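Local coordinates for protein VirX1 (Cyanophage Syn10, PDB 6QGM) that iodinates diverse organic substrates as a viral halogenase, probably using reduced flavin like other members of the tryptophan halogenase family, at residues S48-N54 with W161-I167; K76-F81 with F92-F96; L140-L146 with E264-V270; N152-N156 with M508-V512. All blocks are in the same frame, centred on the assembly; numbering follows the deposited sequence.

Contact 1. Residues S48-N54 with W161-I167; sequences STLGHFN and WDTAYHI
In a three-stranded antiparallel sheet, Ser48 at the end of the outer strand 46-48 faces His166 of the central strand 164-168 as a non-hydrogen-bonded pair, with CB of Ser48 against CD2 of the His166 imidazole. One residue on, the backbone carbonyl of Tyr165 is gripped twice by Thr49. Thr49 N reaches Tyr165 O at 3.1 Å, almost in line with the C=O bond, while Thr49 OG1 reaches the same Tyr165 O at 2.9 Å, in the carbonyl plane on a lone pair. With chi1 at 67°, OG1 sits between its own backbone N and carbonyl carbon, which brings it to that oxygen, and CG2 lies over the centre of the Phe53 ring. The edge of Phe53 meets Tyr165, CD2 lying 3.7 Å from Tyr165 CD1, and Phe53 CZ leans on Ile167 CD1.

In the first turn of helix 52-59, Asn54 reaches the other chain segment. Its ND2 donates to Gly51 O at 3.0 Å and to Thr163 O at 3.2 Å, the latter carbonyl being approached from above its plane. Asn54 CB packs 3.7 Å from Trp161 CE3, and OD1 comes near the Tyr165 hydroxyl, which bonds to Asp64. A strand thus passes through a short loop into a helix, strapped by a first-turn amide to the loop residue that leads into strand 164-168, at the small antiparallel sheet of this tryptophan halogenase-family protein.

Contact 2. Residues K76-F81 with F92-F96; sequences KNSIRF and FEYPF
Glu93 and its two partners, Ser78 and Arg80, illustrate how one carboxylate can link alternate positions on one face of the facing strand. Its CB lies 3.3 Å from Ser78 OG, and CG stays near the same hydroxyl. A bend at chi2 (-92°) then turns the carboxylate along the neighbouring strand, dividing its oxygens between two residues. OE1 accepts from Ser78 OG at 2.9 Å through the anti lone pair. OE2 takes both Arg80 NE, at 2.7 Å, and Arg80 NH2, at 2.8 Å, in a side-on salt bridge; it lies in the guanidinium plane, whereas the carboxylate itself stands almost perpendicular to that plane, at 86°. The same NH2 also makes a weak bond to Ala141 O of helix 137-143, which covers this face of the sheet.

Phe81, Phe92 and Tyr94 share the other face with Ile79. Phe81 CB sits over the Phe92 ring, 3.7 Å from its centroid, in a CH-pi contact, and the two rings are slid so far apart that they barely overlap. Phe81 also extends side by side with Tyr94, its CE2 near Tyr94 CB. Toward the end of the pairing, the extended Lys76 chain passes the edge of the Phe96 ring, and its NZ goes on to Thr49 O and Ser356 OG. Reciprocal backbone bonds join Ile79 to Tyr94 and Phe81 to Phe92, and Phe96 N reaches Asn77 O at 3.0 Å. Such a register is that of an antiparallel beta hairpin, here forming the margin of a mixed seven-stranded sheet.

Contact 3. Residues L140-L146 with E264-V270; sequences LAEHNRL and EEEMHNV
Asn144 and Asn269 join the end of helix 137-143 to the loop that follows helix 263-266, each spending its side chain on the backbone of the other segment. Glu264 and Glu265 belong to the last turn of helix 263-266 and only skirt Asn144. Met267, the first residue beyond that helix, is the centre of an inverse gamma turn that redirects the chain; its carbonyl bonds to His518. His268 follows, with the edge of its imidazole near the Asn144 amide, CD2 standing 3.9 Å from Asn144 OD1 and the two planes close to perpendicular.

Asn269 carries most of the contact. Its backbone N donates to Asn144 OD1 at 2.9 Å, nearly straight at 167° and aimed down the amide C=O. Asn144 can offer that oxygen because CG stands opposite its own backbone N (chi1 -166°), swinging the amide to the side where segment 264-270 passes. In return Asn269 ND2 lies between two carbonyls, making weak bonds to Leu140 O and Arg145 O. Leu140 O is also taken by Arg145 N at 2.9 Å, part of the Schellman motif that closes helix 137-143 with Asn144 at positive phi, so the amide probably adds only modestly to a C-terminus that the chain already caps. Val270 ends the walk, its CG1 placed 3.6 Å from Ala141 CB.

Helix 518-527 borders the joint through His518 and Phe521, helix 494-512 touches His143 and Arg145, and Ser78 of strand 78-82 touches Ala141 and Val270.

Contact 4. Residues N152-N156 with M508-V512; sequences NKIPN and MVEYV
Val512 N donates to Met508 O at 3.0 Å within helix 494-512, and this last helical turn sets the two side chains on the same flank, where both meet Ile154. The isoleucine reaches them with its CD1, which lies 3.6 Å from Val512 CG2 and 4.3 Å from Met508 SD. The same methyl also comes to the edge of the Tyr511 ring, 4.2 Å from CE2. With chi1 -61° and chi2 -75°, the Ile154 chain folds so that CD1 is carried against Met508, Tyr511 and Val512.

Segment 152-156 has no regular structure; it belongs to the connection between helix 137-143 and helix 159-162, so the contact pins an irregular connection between two helices of the halogenase fold against the C-terminal end of the long helix 494-512. Tyr139 of helix 137-143 also touches Met508 and Val512.

Pro155 and Met508 approach tip to tip, the methyl CE meeting the ring at CD, and CE also lies 3.5 Å from Lys153 O. The methionine chain is bent at chi2, which turns its thioether toward the loop. Lys153 takes the outer side: its extended aliphatic part crosses Tyr511 at about a right angle, with CD 3.6 Å from Tyr511 OH, while its ammonium end leads away from the helix. Within the same loop, Ile154 N bonds to Asn149 OD1, and Pro155 rests on Asp101 and Ser136.

In the fold
Contacts 1, 2 and 3 form a continuous chain of neighbours, their centres 11 to 15 Å apart. Lys76 joins the first two through its side chain and also through its backbone, its carbonyl O lying 2.9 Å from Ala164 N. Lys76 probably corresponds to the essential lysine of flavin-dependent halogenases, which would place contacts 1 and 2 close to the active site. Asn77 N, 2.7 Å from Asn269 O, passes the connection to contact 3, and there Val512 packs against His143 and Arg145 to reach contact 4. Contact 4 is the most peripheral, centred about 26 Å from the middle of the chain and 21 Å from the centre of contact 1.

Contact 1. Residues S48-N54 with W161-I167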
# COMPACT_ATOMS: atom_id res chain seq x y z
N SER B 48 -10.67 -13.20 30.38
CA SER B 48 -11.72 -12.83 29.40
C SER B 48 -11.22 -13.13 27.98
O SER B 48 -9.99 -13.17 27.77
CB SER B 48 -12.19 -11.38 29.57
OG SER B 48 -11.19 -10.46 29.23
N THR B 49 -12.15 -13.39 27.07
CA THR B 49 -11.91 -13.83 25.68
C THR B 49 -12.38 -12.72 24.73
O THR B 49 -13.00 -11.76 25.20
CB THR B 49 -12.62 -15.16 25.42
OG1 THR B 49 -14.04 -14.93 25.47
CG2 THR B 49 -12.25 -16.26 26.41
N LEU B 50 -12.08 -12.88 23.45
CA LEU B 50 -12.58 -12.02 22.34
C LEU B 50 -13.72 -12.75 21.63
O LEU B 50 -14.02 -13.92 22.01
CB LEU B 50 -11.41 -11.81 21.36
CG LEU B 50 -10.22 -11.05 21.91
CD1 LEU B 50 -8.96 -11.38 21.11
CD2 LEU B 50 -10.53 -9.57 21.92
N GLY B 51 -14.31 -12.07 20.63
CA GLY B 51 -15.16 -12.71 19.60
C GLY B 51 -14.48 -13.90 18.97
O GLY B 51 -15.14 -14.94 18.84
N HIS B 52 -13.21 -13.77 18.62
CA HIS B 52 -12.33 -14.80 17.99
C HIS B 52 -12.59 -16.18 18.63
O HIS B 52 -12.61 -17.19 17.91
CB HIS B 52 -10.83 -14.41 18.15
CG HIS B 52 -10.16 -13.67 17.03
ND1 HIS B 52 -10.39 -12.31 16.78
CD2 HIS B 52 -9.23 -14.07 16.13
CE1 HIS B 52 -9.66 -11.93 15.74
NE2 HIS B 52 -8.95 -13.00 15.32
N PHE B 53 -12.76 -16.20 19.96
CA PHE B 53 -12.97 -17.41 20.80
C PHE B 53 -14.19 -18.20 20.33
O PHE B 53 -14.18 -19.44 20.47
CB PHE B 53 -13.13 -17.01 22.26
CG PHE B 53 -13.03 -18.13 23.26
CD1 PHE B 53 -11.87 -18.86 23.41
CD2 PHE B 53 -14.10 -18.43 24.10
CE1 PHE B 53 -11.78 -19.87 24.36
CE2 PHE B 53 -14.01 -19.45 25.03
CZ PHE B 53 -12.85 -20.17 25.16
N ASN B 54 -15.21 -17.51 19.82
CA ASN B 54 -16.46 -18.14 19.33
C ASN B 54 -16.12 -19.08 18.16
O ASN B 54 -16.70 -20.20 18.12
CB ASN B 54 -17.53 -17.09 18.99
CG ASN B 54 -18.13 -16.40 20.19
OD1 ASN B 54 -18.96 -16.98 20.89
ND2 ASN B 54 -17.74 -15.15 20.41
N TRP B 161 -22.24 -14.78 18.33
CA TRP B 161 -20.95 -14.27 17.80
C TRP B 161 -20.56 -12.91 18.41
O TRP B 161 -19.35 -12.63 18.40
CB TRP B 161 -21.00 -14.22 16.27
CG TRP B 161 -21.01 -15.59 15.69
CD1 TRP B 161 -22.11 -16.34 15.37
CD2 TRP B 161 -19.87 -16.42 15.44
NE1 TRP B 161 -21.71 -17.57 14.89
CE2 TRP B 161 -20.35 -17.63 14.91
CE3 TRP B 161 -18.48 -16.22 15.54
CZ2 TRP B 161 -19.49 -18.66 14.53
CZ3 TRP B 161 -17.63 -17.24 15.17
CH2 TRP B 161 -18.14 -18.45 14.67
N ASP B 162 -21.52 -12.11 18.89
CA ASP B 162 -21.29 -10.77 19.50
C ASP B 162 -21.25 -10.87 21.02
O ASP B 162 -21.11 -9.82 21.67
CB ASP B 162 -22.36 -9.76 19.09
CG ASP B 162 -22.28 -9.35 17.63
OD1 ASP B 162 -21.19 -9.54 17.02
OD2 ASP B 162 -23.31 -8.85 17.11
N THR B 163 -21.38 -12.08 21.58
CA THR B 163 -21.15 -12.33 23.02
C THR B 163 -19.96 -13.27 23.15
O THR B 163 -20.00 -14.35 22.55
CB THR B 163 -22.40 -12.89 23.71
OG1 THR B 163 -23.53 -12.06 23.41
CG2 THR B 163 -22.24 -12.94 25.21
N ALA B 164 -18.94 -12.83 23.89
CA ALA B 164 -17.77 -13.65 24.31
C ALA B 164 -17.96 -14.04 25.79
O ALA B 164 -19.11 -13.98 26.27
CB ALA B 164 -16.50 -12.88 24.08
N TYR B 165 -16.89 -14.44 26.48
CA TYR B 165 -16.96 -15.21 27.75
C TYR B 165 -15.86 -14.78 28.72
O TYR B 165 -14.77 -14.40 28.27
CB TYR B 165 -16.84 -16.71 27.45
CG TYR B 165 -17.77 -17.20 26.37
CD1 TYR B 165 -17.41 -17.15 25.03
CD2 TYR B 165 -19.01 -17.72 26.66
CE1 TYR B 165 -18.25 -17.59 24.02
CE2 TYR B 165 -19.87 -18.16 25.67
CZ TYR B 165 -19.49 -18.11 24.35
OH TYR B 165 -20.34 -18.56 23.38
N HIS B 166 -16.16 -14.79 30.01
CA HIS B 166 -15.20 -14.86 31.15
C HIS B 166 -15.07 -16.32 31.56
O HIS B 166 -16.12 -16.95 31.75
CB HIS B 166 -15.66 -13.99 32.33
CG HIS B 166 -15.91 -12.57 31.97
ND1 HIS B 166 -17.17 -12.00 32.01
CD2 HIS B 166 -15.08 -11.58 31.59
CE1 HIS B 166 -17.09 -10.73 31.69
NE2 HIS B 166 -15.81 -10.45 31.43
N ILE B 167 -13.86 -16.87 31.65
CA ILE B 167 -13.62 -18.31 31.94
C ILE B 167 -12.52 -18.44 32.99
O ILE B 167 -11.64 -17.55 33.06
CB ILE B 167 -13.28 -19.07 30.64
CG1 ILE B 167 -11.89 -18.70 30.12
CG2 ILE B 167 -14.36 -18.86 29.58
CD1 ILE B 167 -11.49 -19.44 28.87

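Contact 2. Residues K76-F81 with F92-F96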
# COMPACT_ATOMS: atom_id res chain seq x y z
N LYS B 76 -19.77 -12.09 28.37
CA LYS B 76 -19.04 -10.81 28.20
C LYS B 76 -19.49 -10.13 26.89
O LYS B 76 -19.26 -10.71 25.81
CB LYS B 76 -17.55 -11.09 28.18
CG LYS B 76 -16.67 -9.85 28.09
CD LYS B 76 -15.31 -10.16 27.50
CE LYS B 76 -14.55 -8.92 27.14
NZ LYS B 76 -13.31 -9.27 26.42
N ASN B 77 -20.07 -8.94 26.99
CA ASN B 77 -20.68 -8.21 25.85
C ASN B 77 -19.83 -6.98 25.47
O ASN B 77 -20.06 -6.43 24.38
CB ASN B 77 -22.12 -7.83 26.18
CG ASN B 77 -23.04 -9.03 26.18
OD1 ASN B 77 -22.98 -9.85 27.09
ND2 ASN B 77 -23.87 -9.15 25.15
N SER B 78 -18.88 -6.59 26.31
CA SER B 78 -18.10 -5.33 26.16
C SER B 78 -16.84 -5.37 27.04
O SER B 78 -16.85 -6.07 28.07
CB SER B 78 -18.97 -4.14 26.51
OG SER B 78 -18.29 -2.92 26.24
N ILE B 79 -15.81 -4.63 26.63
CA ILE B 79 -14.71 -4.17 27.53
C ILE B 79 -15.07 -2.76 27.98
O ILE B 79 -15.30 -1.89 27.13
CB ILE B 79 -13.33 -4.18 26.84
CG1 ILE B 79 -13.05 -5.51 26.14
CG2 ILE B 79 -12.25 -3.85 27.85
CD1 ILE B 79 -11.72 -5.54 25.41
N ARG B 80 -15.09 -2.54 29.29
CA ARG B 80 -15.40 -1.23 29.92
C ARG B 80 -14.08 -0.59 30.37
O ARG B 80 -13.25 -1.30 30.95
CB ARG B 80 -16.36 -1.46 31.09
CG ARG B 80 -16.53 -0.25 31.99
CD ARG B 80 -17.67 -0.46 32.94
NE ARG B 80 -18.90 -0.61 32.18
CZ ARG B 80 -19.98 -1.26 32.59
NH1 ARG B 80 -20.01 -1.82 33.78
NH2 ARG B 80 -21.03 -1.35 31.80
N PHE B 81 -13.90 0.70 30.10
CA PHE B 81 -12.71 1.50 30.49
C PHE B 81 -13.14 2.57 31.48
O PHE B 81 -13.68 3.62 31.08
CB PHE B 81 -12.02 2.07 29.25
CG PHE B 81 -11.50 1.01 28.31
CD1 PHE B 81 -10.32 0.32 28.60
CD2 PHE B 81 -12.20 0.66 27.16
CE1 PHE B 81 -9.86 -0.67 27.75
CE2 PHE B 81 -11.72 -0.32 26.31
CZ PHE B 81 -10.55 -0.99 26.60
N PHE B 92 -16.17 4.46 29.43
CA PHE B 92 -16.56 4.25 28.02
C PHE B 92 -16.42 2.76 27.71
O PHE B 92 -15.71 2.05 28.43
CB PHE B 92 -15.77 5.18 27.10
CG PHE B 92 -14.28 4.99 27.05
CD1 PHE B 92 -13.70 4.12 26.12
CD2 PHE B 92 -13.44 5.73 27.86
CE1 PHE B 92 -12.32 3.98 26.04
CE2 PHE B 92 -12.07 5.58 27.77
CZ PHE B 92 -11.51 4.70 26.88
N GLU B 93 -17.14 2.31 26.68
CA GLU B 93 -17.18 0.88 26.30
C GLU B 93 -16.52 0.71 24.93
O GLU B 93 -16.54 1.65 24.11
CB GLU B 93 -18.62 0.38 26.30
CG GLU B 93 -19.42 0.78 27.52
CD GLU B 93 -19.43 -0.18 28.70
OE1 GLU B 93 -18.94 -1.34 28.55
OE2 GLU B 93 -19.94 0.23 29.78
N TYR B 94 -15.90 -0.46 24.75
CA TYR B 94 -15.67 -1.12 23.44
C TYR B 94 -16.57 -2.35 23.43
O TYR B 94 -16.17 -3.41 23.89
CB TYR B 94 -14.19 -1.47 23.26
CG TYR B 94 -13.84 -2.09 21.93
CD1 TYR B 94 -14.68 -1.95 20.84
CD2 TYR B 94 -12.67 -2.81 21.75
CE1 TYR B 94 -14.36 -2.49 19.60
CE2 TYR B 94 -12.33 -3.36 20.53
CZ TYR B 94 -13.19 -3.20 19.45
OH TYR B 94 -12.89 -3.72 18.22
N PRO B 95 -17.84 -2.22 22.96
CA PRO B 95 -18.78 -3.34 22.90
C PRO B 95 -18.46 -4.25 21.71
O PRO B 95 -17.90 -3.75 20.78
CB PRO B 95 -20.12 -2.64 22.71
CG PRO B 95 -19.77 -1.45 21.88
CD PRO B 95 -18.43 -0.99 22.42
N PHE B 96 -18.82 -5.53 21.76
CA PHE B 96 -18.60 -6.50 20.66
C PHE B 96 -19.63 -6.25 19.55
O PHE B 96 -20.81 -5.93 19.83
CB PHE B 96 -18.68 -7.94 21.17
CG PHE B 96 -17.44 -8.38 21.89
CD1 PHE B 96 -16.22 -8.45 21.23
CD2 PHE B 96 -17.48 -8.72 23.23
CE1 PHE B 96 -15.07 -8.86 21.88
CE2 PHE B 96 -16.32 -9.13 23.89
CZ PHE B 96 -15.11 -9.19 23.23

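Contact 3. Residues L140-L146 with E264-V270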
# COMPACT_ATOMS: atom_id res chain seq x y z
N LEU B 140 -26.92 -3.63 26.61
CA LEU B 140 -26.86 -4.90 27.38
C LEU B 140 -25.75 -4.77 28.42
O LEU B 140 -26.00 -5.02 29.62
CB LEU B 140 -26.59 -6.08 26.44
CG LEU B 140 -27.65 -6.34 25.37
CD1 LEU B 140 -27.26 -7.54 24.48
CD2 LEU B 140 -29.03 -6.55 26.00
N ALA B 141 -24.56 -4.37 27.97
CA ALA B 141 -23.36 -4.16 28.80
C ALA B 141 -23.67 -3.14 29.88
O ALA B 141 -23.38 -3.41 31.05
CB ALA B 141 -22.21 -3.72 27.93
N GLU B 142 -24.30 -2.03 29.51
CA GLU B 142 -24.51 -0.86 30.42
C GLU B 142 -25.53 -1.21 31.51
O GLU B 142 -25.28 -0.81 32.65
CB GLU B 142 -24.93 0.39 29.64
CG GLU B 142 -23.74 1.09 29.02
CD GLU B 142 -23.95 2.52 28.56
OE1 GLU B 142 -24.90 3.16 29.03
OE2 GLU B 142 -23.14 3.01 27.74
N HIS B 143 -26.61 -1.92 31.19
CA HIS B 143 -27.69 -2.26 32.16
C HIS B 143 -27.55 -3.71 32.63
O HIS B 143 -28.46 -4.18 33.32
CB HIS B 143 -29.05 -1.93 31.55
CG HIS B 143 -29.18 -0.48 31.24
ND1 HIS B 143 -28.71 0.07 30.08
CD2 HIS B 143 -29.70 0.53 31.95
CE1 HIS B 143 -28.93 1.36 30.07
NE2 HIS B 143 -29.57 1.67 31.20
N ASN B 144 -26.45 -4.39 32.29
CA ASN B 144 -26.10 -5.74 32.81
C ASN B 144 -27.24 -6.71 32.48
O ASN B 144 -27.68 -7.48 33.37
CB ASN B 144 -25.80 -5.68 34.31
CG ASN B 144 -25.12 -6.92 34.82
OD1 ASN B 144 -24.19 -7.44 34.19
ND2 ASN B 144 -25.58 -7.40 35.97
N ARG B 145 -27.72 -6.70 31.24
CA ARG B 145 -28.83 -7.54 30.74
C ARG B 145 -28.30 -8.44 29.63
O ARG B 145 -27.24 -8.14 29.08
CB ARG B 145 -30.00 -6.68 30.26
CG ARG B 145 -30.40 -5.59 31.23
CD ARG B 145 -30.71 -6.11 32.61
NE ARG B 145 -31.25 -5.05 33.44
CZ ARG B 145 -32.53 -4.92 33.76
NH1 ARG B 145 -33.43 -5.81 33.38
NH2 ARG B 145 -32.92 -3.91 34.50
N LEU B 146 -29.07 -9.48 29.29
CA LEU B 146 -28.72 -10.41 28.20
C LEU B 146 -30.00 -10.98 27.57
O LEU B 146 -31.03 -11.08 28.28
CB LEU B 146 -27.81 -11.50 28.77
CG LEU B 146 -26.83 -12.15 27.79
CD1 LEU B 146 -26.14 -11.14 26.91
CD2 LEU B 146 -25.80 -12.96 28.56
N GLU B 264 -25.41 -11.13 42.41
CA GLU B 264 -26.40 -10.80 41.34
C GLU B 264 -26.02 -9.43 40.76
O GLU B 264 -25.87 -9.39 39.54
CB GLU B 264 -27.82 -10.80 41.90
CG GLU B 264 -28.30 -12.20 42.29
CD GLU B 264 -29.78 -12.29 42.66
OE1 GLU B 264 -30.57 -11.47 42.16
OE2 GLU B 264 -30.14 -13.19 43.46
N GLU B 265 -25.81 -8.41 41.60
CA GLU B 265 -25.50 -7.01 41.18
C GLU B 265 -24.11 -6.92 40.52
O GLU B 265 -23.95 -6.12 39.58
CB GLU B 265 -25.55 -6.04 42.36
CG GLU B 265 -26.94 -5.61 42.78
CD GLU B 265 -26.98 -4.32 43.62
OE1 GLU B 265 -26.09 -3.46 43.45
OE2 GLU B 265 -27.93 -4.14 44.42
N GLU B 266 -23.14 -7.70 41.00
CA GLU B 266 -21.69 -7.51 40.73
C GLU B 266 -21.23 -8.31 39.51
O GLU B 266 -20.24 -7.88 38.89
CB GLU B 266 -20.86 -7.97 41.92
CG GLU B 266 -20.81 -7.01 43.08
CD GLU B 266 -19.65 -7.34 44.01
OE1 GLU B 266 -18.48 -7.04 43.63
OE2 GLU B 266 -19.92 -7.94 45.08
N MET B 267 -21.87 -9.44 39.21
CA MET B 267 -21.45 -10.37 38.13
C MET B 267 -21.76 -9.73 36.78
O MET B 267 -22.77 -10.09 36.14
CB MET B 267 -22.17 -11.72 38.25
CG MET B 267 -21.58 -12.76 37.36
SD MET B 267 -22.54 -14.27 37.42
CE MET B 267 -22.54 -14.58 39.19
N HIS B 268 -20.89 -8.81 36.36
CA HIS B 268 -21.11 -7.95 35.18
C HIS B 268 -20.88 -8.71 33.88
O HIS B 268 -19.94 -9.53 33.79
CB HIS B 268 -20.30 -6.66 35.29
CG HIS B 268 -20.84 -5.74 36.34
ND1 HIS B 268 -20.08 -4.78 36.94
CD2 HIS B 268 -22.06 -5.67 36.92
CE1 HIS B 268 -20.81 -4.15 37.83
NE2 HIS B 268 -22.02 -4.68 37.84
N ASN B 269 -21.82 -8.48 32.97
CA ASN B 269 -21.76 -8.54 31.49
C ASN B 269 -20.42 -8.09 30.85
O ASN B 269 -20.36 -8.15 29.61
CB ASN B 269 -22.83 -7.57 30.99
CG ASN B 269 -23.71 -8.16 29.93
OD1 ASN B 269 -23.45 -9.27 29.45
ND2 ASN B 269 -24.75 -7.44 29.57
N VAL B 270 -19.43 -7.56 31.59
CA VAL B 270 -18.24 -6.89 30.99
C VAL B 270 -16.94 -7.20 31.76
O VAL B 270 -17.01 -7.48 32.97
CB VAL B 270 -18.43 -5.37 30.89
CG1 VAL B 270 -19.72 -4.99 30.19
CG2 VAL B 270 -18.33 -4.69 32.25

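Contact 4. Residues N152-N156 with M508-V512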
# COMPACT_ATOMS: atom_id res chain seq x y z
N ASN B 152 -35.26 -9.50 16.42
CA ASN B 152 -34.05 -8.64 16.36
C ASN B 152 -34.33 -7.29 17.03
O ASN B 152 -34.05 -6.24 16.41
CB ASN B 152 -33.60 -8.38 14.91
CG ASN B 152 -32.87 -9.55 14.28
OD1 ASN B 152 -33.33 -10.09 13.27
ND2 ASN B 152 -31.72 -9.91 14.84
N LYS B 153 -34.83 -7.31 18.28
CA LYS B 153 -35.29 -6.10 19.03
C LYS B 153 -34.08 -5.34 19.58
O LYS B 153 -34.26 -4.16 19.96
CB LYS B 153 -36.28 -6.47 20.13
CG LYS B 153 -37.71 -6.66 19.66
CD LYS B 153 -38.71 -7.03 20.72
CE LYS B 153 -39.91 -7.73 20.12
NZ LYS B 153 -41.10 -7.64 20.99
N ILE B 154 -32.90 -5.96 19.63
CA ILE B 154 -31.59 -5.26 19.84
C ILE B 154 -30.90 -5.19 18.48
O ILE B 154 -30.47 -6.21 17.94
CB ILE B 154 -30.77 -5.97 20.94
CG1 ILE B 154 -31.52 -5.96 22.27
CG2 ILE B 154 -29.38 -5.36 21.06
CD1 ILE B 154 -31.54 -4.63 23.01
N PRO B 155 -30.83 -4.01 17.83
CA PRO B 155 -30.35 -3.90 16.46
C PRO B 155 -28.90 -4.37 16.28
O PRO B 155 -28.08 -3.98 17.08
CB PRO B 155 -30.42 -2.41 16.14
CG PRO B 155 -31.44 -1.86 17.12
CD PRO B 155 -31.28 -2.72 18.36
N ASN B 156 -28.64 -5.20 15.26
CA ASN B 156 -27.28 -5.53 14.77
C ASN B 156 -26.48 -6.28 15.84
O ASN B 156 -25.24 -6.19 15.83
CB ASN B 156 -26.54 -4.27 14.29
CG ASN B 156 -26.71 -4.03 12.80
OD1 ASN B 156 -27.04 -2.92 12.36
ND2 ASN B 156 -26.51 -5.08 12.02
N MET B 508 -35.02 2.60 24.25
CA MET B 508 -34.13 1.41 24.18
C MET B 508 -33.74 1.00 25.59
O MET B 508 -33.65 -0.21 25.84
CB MET B 508 -32.87 1.72 23.36
CG MET B 508 -32.90 1.18 21.98
SD MET B 508 -32.73 -0.59 22.03
CE MET B 508 -33.16 -0.85 20.31
N VAL B 509 -33.50 1.96 26.48
CA VAL B 509 -33.14 1.71 27.91
C VAL B 509 -34.34 1.07 28.60
O VAL B 509 -34.13 0.08 29.33
CB VAL B 509 -32.66 2.99 28.64
CG1 VAL B 509 -31.41 3.52 27.98
CG2 VAL B 509 -33.69 4.10 28.71
N GLU B 510 -35.55 1.58 28.32
CA GLU B 510 -36.82 1.06 28.90
C GLU B 510 -37.01 -0.40 28.48
O GLU B 510 -37.37 -1.21 29.35
CB GLU B 510 -38.02 1.93 28.50
CG GLU B 510 -39.23 1.65 29.37
CD GLU B 510 -40.57 2.18 28.88
OE1 GLU B 510 -40.62 2.86 27.82
OE2 GLU B 510 -41.56 1.91 29.58
N TYR B 511 -36.76 -0.74 27.21
CA TYR B 511 -36.95 -2.12 26.67
C TYR B 511 -35.92 -3.05 27.31
O TYR B 511 -36.27 -4.18 27.73
CB TYR B 511 -36.84 -2.21 25.14
CG TYR B 511 -36.78 -3.64 24.67
CD1 TYR B 511 -37.87 -4.48 24.82
CD2 TYR B 511 -35.61 -4.18 24.16
CE1 TYR B 511 -37.81 -5.81 24.43
CE2 TYR B 511 -35.54 -5.51 23.77
CZ TYR B 511 -36.64 -6.33 23.93
OH TYR B 511 -36.56 -7.64 23.58
N VAL B 512 -34.67 -2.60 27.36
CA VAL B 512 -33.50 -3.38 27.87
C VAL B 512 -33.73 -3.70 29.35
O VAL B 512 -33.32 -4.80 29.77
CB VAL B 512 -32.18 -2.65 27.59
CG1 VAL B 512 -31.07 -3.03 28.56
CG2 VAL B 512 -31.73 -2.89 26.15